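Local coordinates for viral structural protein 4 (Bombyx mori cytoplasmic polyhedrosis virus, PDB 6TZ0), which binds GTP through a P-loop and probably works beside the viral RNA-dependent RNA polymerase during transcription inside the capsid, at residues F202-A214 with Y219-T232. Numbering follows the deposited sequence.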
loop_
_atom_site.group_PDB
_atom_site.type_symbol
_atom_site.label_atom_id
_atom_site.label_comp_id
_atom_site.label_asym_id
_atom_site.label_seq_id
_atom_site.Cartn_x
_atom_site.Cartn_y
_atom_site.Cartn_z
ATOM N N PHE B 202 -33.880 41.804 -1.457
ATOM C CA PHE B 202 -33.078 42.715 -0.660
ATOM C C PHE B 202 -33.239 44.147 -1.148
ATOM O O PHE B 202 -33.777 44.407 -2.224
ATOM C CB PHE B 202 -31.603 42.302 -0.693
ATOM C CG PHE B 202 -31.322 41.019 0.026
ATOM C CD1 PHE B 202 -31.161 41.006 1.397
ATOM C CD2 PHE B 202 -31.232 39.823 -0.664
ATOM C CE1 PHE B 202 -30.906 39.836 2.062
ATOM C CE2 PHE B 202 -30.979 38.646 0.004
ATOM C CZ PHE B 202 -30.817 38.655 1.366
ATOM N N LYS B 203 -32.770 45.084 -0.331
ATOM C CA LYS B 203 -32.687 46.471 -0.760
ATOM C C LYS B 203 -31.563 46.639 -1.771
ATOM O O LYS B 203 -30.470 46.098 -1.601
ATOM C CB LYS B 203 -32.439 47.388 0.431
ATOM C CG LYS B 203 -33.572 47.495 1.410
ATOM C CD LYS B 203 -33.202 48.457 2.511
ATOM C CE LYS B 203 -34.387 48.798 3.379
ATOM N NZ LYS B 203 -34.842 47.633 4.161
ATOM N N ARG B 204 -31.831 47.392 -2.823
ATOM C CA ARG B 204 -30.813 47.640 -3.833
ATOM C C ARG B 204 -29.949 48.826 -3.413
ATOM O O ARG B 204 -30.486 49.888 -3.099
ATOM C CB ARG B 204 -31.453 47.906 -5.192
ATOM C CG ARG B 204 -30.446 48.169 -6.306
ATOM C CD ARG B 204 -29.672 46.906 -6.656
ATOM N NE ARG B 204 -28.579 47.142 -7.600
ATOM C CZ ARG B 204 -28.687 47.061 -8.921
ATOM N NH1 ARG B 204 -29.850 46.756 -9.471
ATOM N NH2 ARG B 204 -27.634 47.288 -9.696
ATOM N N PRO B 205 -28.628 48.680 -3.375
ATOM C CA PRO B 205 -27.775 49.780 -2.912
ATOM C C PRO B 205 -27.710 50.939 -3.893
ATOM O O PRO B 205 -27.883 50.779 -5.101
ATOM C CB PRO B 205 -26.400 49.120 -2.760
ATOM C CG PRO B 205 -26.689 47.698 -2.597
ATOM C CD PRO B 205 -27.880 47.418 -3.447
ATOM N N PHE B 206 -27.443 52.120 -3.346
ATOM C CA PHE B 206 -27.237 53.330 -4.126
ATOM C C PHE B 206 -25.979 54.017 -3.628
ATOM O O PHE B 206 -25.865 54.320 -2.439
ATOM C CB PHE B 206 -28.431 54.277 -4.020
ATOM C CG PHE B 206 -28.293 55.514 -4.852
ATOM C CD1 PHE B 206 -28.496 55.470 -6.216
ATOM C CD2 PHE B 206 -27.959 56.721 -4.268
ATOM C CE1 PHE B 206 -28.365 56.602 -6.982
ATOM C CE2 PHE B 206 -27.822 57.853 -5.033
ATOM C CZ PHE B 206 -28.032 57.793 -6.388
ATOM N N GLU B 207 -25.050 54.279 -4.537
ATOM C CA GLU B 207 -23.747 54.817 -4.180
ATOM C C GLU B 207 -23.753 56.337 -4.257
ATOM O O GLU B 207 -24.006 56.907 -5.321
ATOM C CB GLU B 207 -22.678 54.245 -5.106
ATOM C CG GLU B 207 -21.296 54.787 -4.856
ATOM C CD GLU B 207 -20.247 54.120 -5.717
ATOM O OE1 GLU B 207 -20.606 53.214 -6.497
ATOM O OE2 GLU B 207 -19.065 54.508 -5.626
ATOM N N LEU B 208 -23.461 56.986 -3.133
ATOM C CA LEU B 208 -23.218 58.420 -3.100
ATOM C C LEU B 208 -21.730 58.659 -3.305
ATOM O O LEU B 208 -20.912 58.128 -2.555
ATOM C CB LEU B 208 -23.669 59.021 -1.772
ATOM C CG LEU B 208 -25.157 59.031 -1.446
ATOM C CD1 LEU B 208 -25.370 59.534 -0.039
ATOM C CD2 LEU B 208 -25.894 59.900 -2.436
ATOM N N THR B 209 -21.377 59.441 -4.315
ATOM C CA THR B 209 -19.995 59.844 -4.529
ATOM C C THR B 209 -19.903 61.358 -4.389
ATOM O O THR B 209 -20.858 62.020 -3.993
ATOM C CB THR B 209 -19.477 59.374 -5.890
ATOM O OG1 THR B 209 -20.259 59.956 -6.935
ATOM C CG2 THR B 209 -19.544 57.869 -6.000
ATOM N N ALA B 210 -18.733 61.907 -4.703
ATOM C CA ALA B 210 -18.528 63.342 -4.578
ATOM C C ALA B 210 -19.245 64.135 -5.660
ATOM O O ALA B 210 -19.556 65.310 -5.444
ATOM C CB ALA B 210 -17.035 63.666 -4.605
ATOM N N SER B 211 -19.510 63.524 -6.811
ATOM C CA SER B 211 -20.264 64.169 -7.873
ATOM C C SER B 211 -21.744 63.828 -7.840
ATOM O O SER B 211 -22.565 64.618 -8.310
ATOM C CB SER B 211 -19.695 63.770 -9.235
ATOM O OG SER B 211 -19.910 62.393 -9.473
ATOM N N ASN B 212 -22.090 62.669 -7.290
ATOM C CA ASN B 212 -23.460 62.185 -7.233
ATOM C C ASN B 212 -24.273 62.886 -6.156
ATOM O O ASN B 212 -25.505 62.874 -6.218
ATOM C CB ASN B 212 -23.432 60.682 -6.944
ATOM C CG ASN B 212 -24.716 59.978 -7.292
ATOM O OD1 ASN B 212 -25.628 60.561 -7.869
ATOM N ND2 ASN B 212 -24.800 58.708 -6.927
ATOM N N LEU B 213 -23.604 63.516 -5.199
ATOM C CA LEU B 213 -24.190 63.825 -3.901
ATOM C C LEU B 213 -25.242 64.924 -3.970
ATOM O O LEU B 213 -24.953 66.056 -4.365
ATOM C CB LEU B 213 -23.075 64.189 -2.929
ATOM C CG LEU B 213 -23.431 64.774 -1.577
ATOM C CD1 LEU B 213 -22.636 64.106 -0.529
ATOM C CD2 LEU B 213 -22.972 66.200 -1.650
ATOM N N ALA B 214 -26.455 64.579 -3.551
ATOM C CA ALA B 214 -27.560 65.515 -3.415
ATOM C C ALA B 214 -28.552 64.927 -2.422
ATOM O O ALA B 214 -28.332 63.851 -1.863
ATOM C CB ALA B 214 -28.221 65.796 -4.765
ATOM N N TYR B 219 -33.477 62.034 -6.623
ATOM C CA TYR B 219 -33.662 60.747 -7.257
ATOM C C TYR B 219 -34.971 60.164 -6.733
ATOM O O TYR B 219 -35.627 60.735 -5.864
ATOM C CB TYR B 219 -32.458 59.855 -6.965
ATOM C CG TYR B 219 -31.152 60.544 -7.279
ATOM C CD1 TYR B 219 -30.683 60.641 -8.579
ATOM C CD2 TYR B 219 -30.398 61.132 -6.265
ATOM C CE1 TYR B 219 -29.495 61.290 -8.857
ATOM C CE2 TYR B 219 -29.217 61.781 -6.537
ATOM C CZ TYR B 219 -28.775 61.860 -7.832
ATOM O OH TYR B 219 -27.593 62.501 -8.099
ATOM N N ASN B 220 -35.372 59.019 -7.260
ATOM C CA ASN B 220 -36.607 58.404 -6.776
ATOM C C ASN B 220 -36.332 57.442 -5.628
ATOM O O ASN B 220 -36.718 56.277 -5.660
ATOM C CB ASN B 220 -37.327 57.702 -7.919
ATOM C CG ASN B 220 -38.023 58.669 -8.849
ATOM O OD1 ASN B 220 -38.671 59.611 -8.403
ATOM N ND2 ASN B 220 -37.891 58.442 -10.149
ATOM N N LEU B 221 -35.663 57.928 -4.595
ATOM C CA LEU B 221 -35.207 57.063 -3.526
ATOM C C LEU B 221 -36.202 57.077 -2.378
ATOM O O LEU B 221 -36.867 58.081 -2.115
ATOM C CB LEU B 221 -33.824 57.489 -3.040
ATOM C CG LEU B 221 -32.731 57.401 -4.108
ATOM C CD1 LEU B 221 -31.408 57.857 -3.551
ATOM C CD2 LEU B 221 -32.619 56.015 -4.674
ATOM N N SER B 222 -36.298 55.942 -1.694
ATOM C CA SER B 222 -37.226 55.750 -0.593
ATOM C C SER B 222 -36.541 54.881 0.446
ATOM O O SER B 222 -35.635 54.116 0.097
ATOM C CB SER B 222 -38.529 55.106 -1.082
ATOM O OG SER B 222 -38.287 53.823 -1.613
ATOM N N PRO B 223 -36.918 54.993 1.729
ATOM C CA PRO B 223 -36.261 54.164 2.750
ATOM C C PRO B 223 -36.549 52.687 2.599
ATOM O O PRO B 223 -35.678 51.865 2.899
ATOM C CB PRO B 223 -36.841 54.699 4.065
ATOM C CG PRO B 223 -37.351 56.034 3.754
ATOM C CD PRO B 223 -37.822 55.981 2.342
ATOM N N MET B 224 -37.732 52.329 2.123
ATOM C CA MET B 224 -38.180 50.947 2.077
ATOM C C MET B 224 -37.685 50.196 0.853
ATOM O O MET B 224 -38.095 49.053 0.645
ATOM C CB MET B 224 -39.708 50.901 2.119
ATOM C CG MET B 224 -40.306 51.386 3.423
ATOM S SD MET B 224 -40.252 53.181 3.571
ATOM C CE MET B 224 -41.334 53.445 4.972
ATOM N N THR B 225 -36.849 50.794 0.042
ATOM C CA THR B 225 -36.424 50.144 -1.189
ATOM C C THR B 225 -34.914 50.133 -1.365
ATOM O O THR B 225 -34.363 49.149 -1.860
ATOM C CB THR B 225 -37.114 50.852 -2.374
ATOM O OG1 THR B 225 -38.530 50.823 -2.175
ATOM C CG2 THR B 225 -36.800 50.187 -3.706
ATOM N N ARG B 226 -34.222 51.184 -0.948
ATOM C CA ARG B 226 -32.815 51.349 -1.266
ATOM C C ARG B 226 -31.990 51.451 0.008
ATOM O O ARG B 226 -32.460 51.942 1.037
ATOM C CB ARG B 226 -32.598 52.601 -2.123
ATOM C CG ARG B 226 -33.428 52.635 -3.391
ATOM C CD ARG B 226 -33.014 51.585 -4.395
ATOM N NE ARG B 226 -31.699 51.802 -4.984
ATOM C CZ ARG B 226 -31.492 52.490 -6.099
ATOM N NH1 ARG B 226 -32.516 53.038 -6.733
ATOM N NH2 ARG B 226 -30.269 52.633 -6.583
ATOM N N SER B 227 -30.756 50.975 -0.072
ATOM C CA SER B 227 -29.757 51.167 0.966
ATOM C C SER B 227 -28.653 52.055 0.415
ATOM O O SER B 227 -28.548 52.262 -0.795
ATOM C CB SER B 227 -29.198 49.828 1.446
ATOM O OG SER B 227 -28.511 49.166 0.410
ATOM N N ILE B 228 -27.835 52.598 1.305
ATOM C CA ILE B 228 -26.921 53.678 0.957
ATOM C C ILE B 228 -25.486 53.214 1.134
ATOM O O ILE B 228 -25.111 52.727 2.203
ATOM C CB ILE B 228 -27.199 54.932 1.799
ATOM C CG1 ILE B 228 -28.602 55.448 1.514
ATOM C CG2 ILE B 228 -26.165 56.007 1.553
ATOM C CD1 ILE B 228 -28.821 55.829 0.076
ATOM N N PHE B 229 -24.686 53.378 0.088
ATOM C CA PHE B 229 -23.245 53.170 0.143
ATOM C C PHE B 229 -22.560 54.530 0.098
ATOM O O PHE B 229 -22.456 55.150 -0.961
ATOM C CB PHE B 229 -22.794 52.259 -0.989
ATOM C CG PHE B 229 -21.314 52.125 -1.101
ATOM C CD1 PHE B 229 -20.564 51.664 -0.037
ATOM C CD2 PHE B 229 -20.678 52.383 -2.295
ATOM C CE1 PHE B 229 -19.201 51.534 -0.148
ATOM C CE2 PHE B 229 -19.317 52.239 -2.415
ATOM C CZ PHE B 229 -18.580 51.813 -1.341
ATOM N N ASN B 230 -22.089 54.983 1.255
ATOM C CA ASN B 230 -21.430 56.277 1.389
ATOM C C ASN B 230 -20.002 56.165 0.869
ATOM O O ASN B 230 -19.155 55.519 1.489
ATOM C CB ASN B 230 -21.456 56.715 2.849
ATOM C CG ASN B 230 -21.014 58.145 3.050
ATOM O OD1 ASN B 230 -20.702 58.861 2.105
ATOM N ND2 ASN B 230 -20.976 58.564 4.301
ATOM N N ASN B 231 -19.726 56.812 -0.253
ATOM C CA ASN B 231 -18.399 56.850 -0.851
ATOM C C ASN B 231 -18.042 58.290 -1.185
ATOM O O ASN B 231 -17.467 58.592 -2.232
ATOM C CB ASN B 231 -18.346 55.956 -2.087
ATOM C CG ASN B 231 -16.931 55.610 -2.507
ATOM O OD1 ASN B 231 -15.962 56.033 -1.884
ATOM N ND2 ASN B 231 -16.810 54.838 -3.576
ATOM N N THR B 232 -18.407 59.208 -0.302
ATOM C CA THR B 232 -18.170 60.623 -0.516
ATOM C C THR B 232 -16.911 61.128 0.168
ATOM O O THR B 232 -16.500 62.264 -0.089
ATOM C CB THR B 232 -19.370 61.428 -0.021
ATOM O OG1 THR B 232 -19.541 61.206 1.382
ATOM C CG2 THR B 232 -20.622 60.981 -0.735
#
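F206 is the hub of the tightly packed part. L221 CD1 lies over one face of its ring, 4.0 Å from the centroid. The ring's edge points at the face of Y219, an edge-to-face pair with planes at 50°. Y219 OH donates to N212 O at 2.8 Å, on a lone pair in the carbonyl plane. A chi1 of -178° swings the F206 ring out from the strand to Y219 and L221. R226 NH2 sits at the ring edge, 3.4 Å from F206 CD1, and bonds P205 O weakly. The R226 chain bends at chi2 and chi3, and its NE donates to R204 O at 2.9 Å. S227 N reaches the same oxygen from the opposite face of the carbonyl plane, so two donors grip R204 O. Farther along, L208 CD1 meets I228 CG2 at 4.0 Å, with I239 of helix 236-242 next to L208. Toward E207, F229 and N231 the contact is more open. There E207 lies alongside the F229 ring, and its OE2 accepts from N231 ND2 at 3.1 Å; that amide also bonds S317. Backbone bonds F206 N to S227 O, F229 N to F206 O and L208 N to F229 O make strands 204-208 and 226-230 a two-stranded parallel sheet, joined by a long loop crossover, away from the GTP sites.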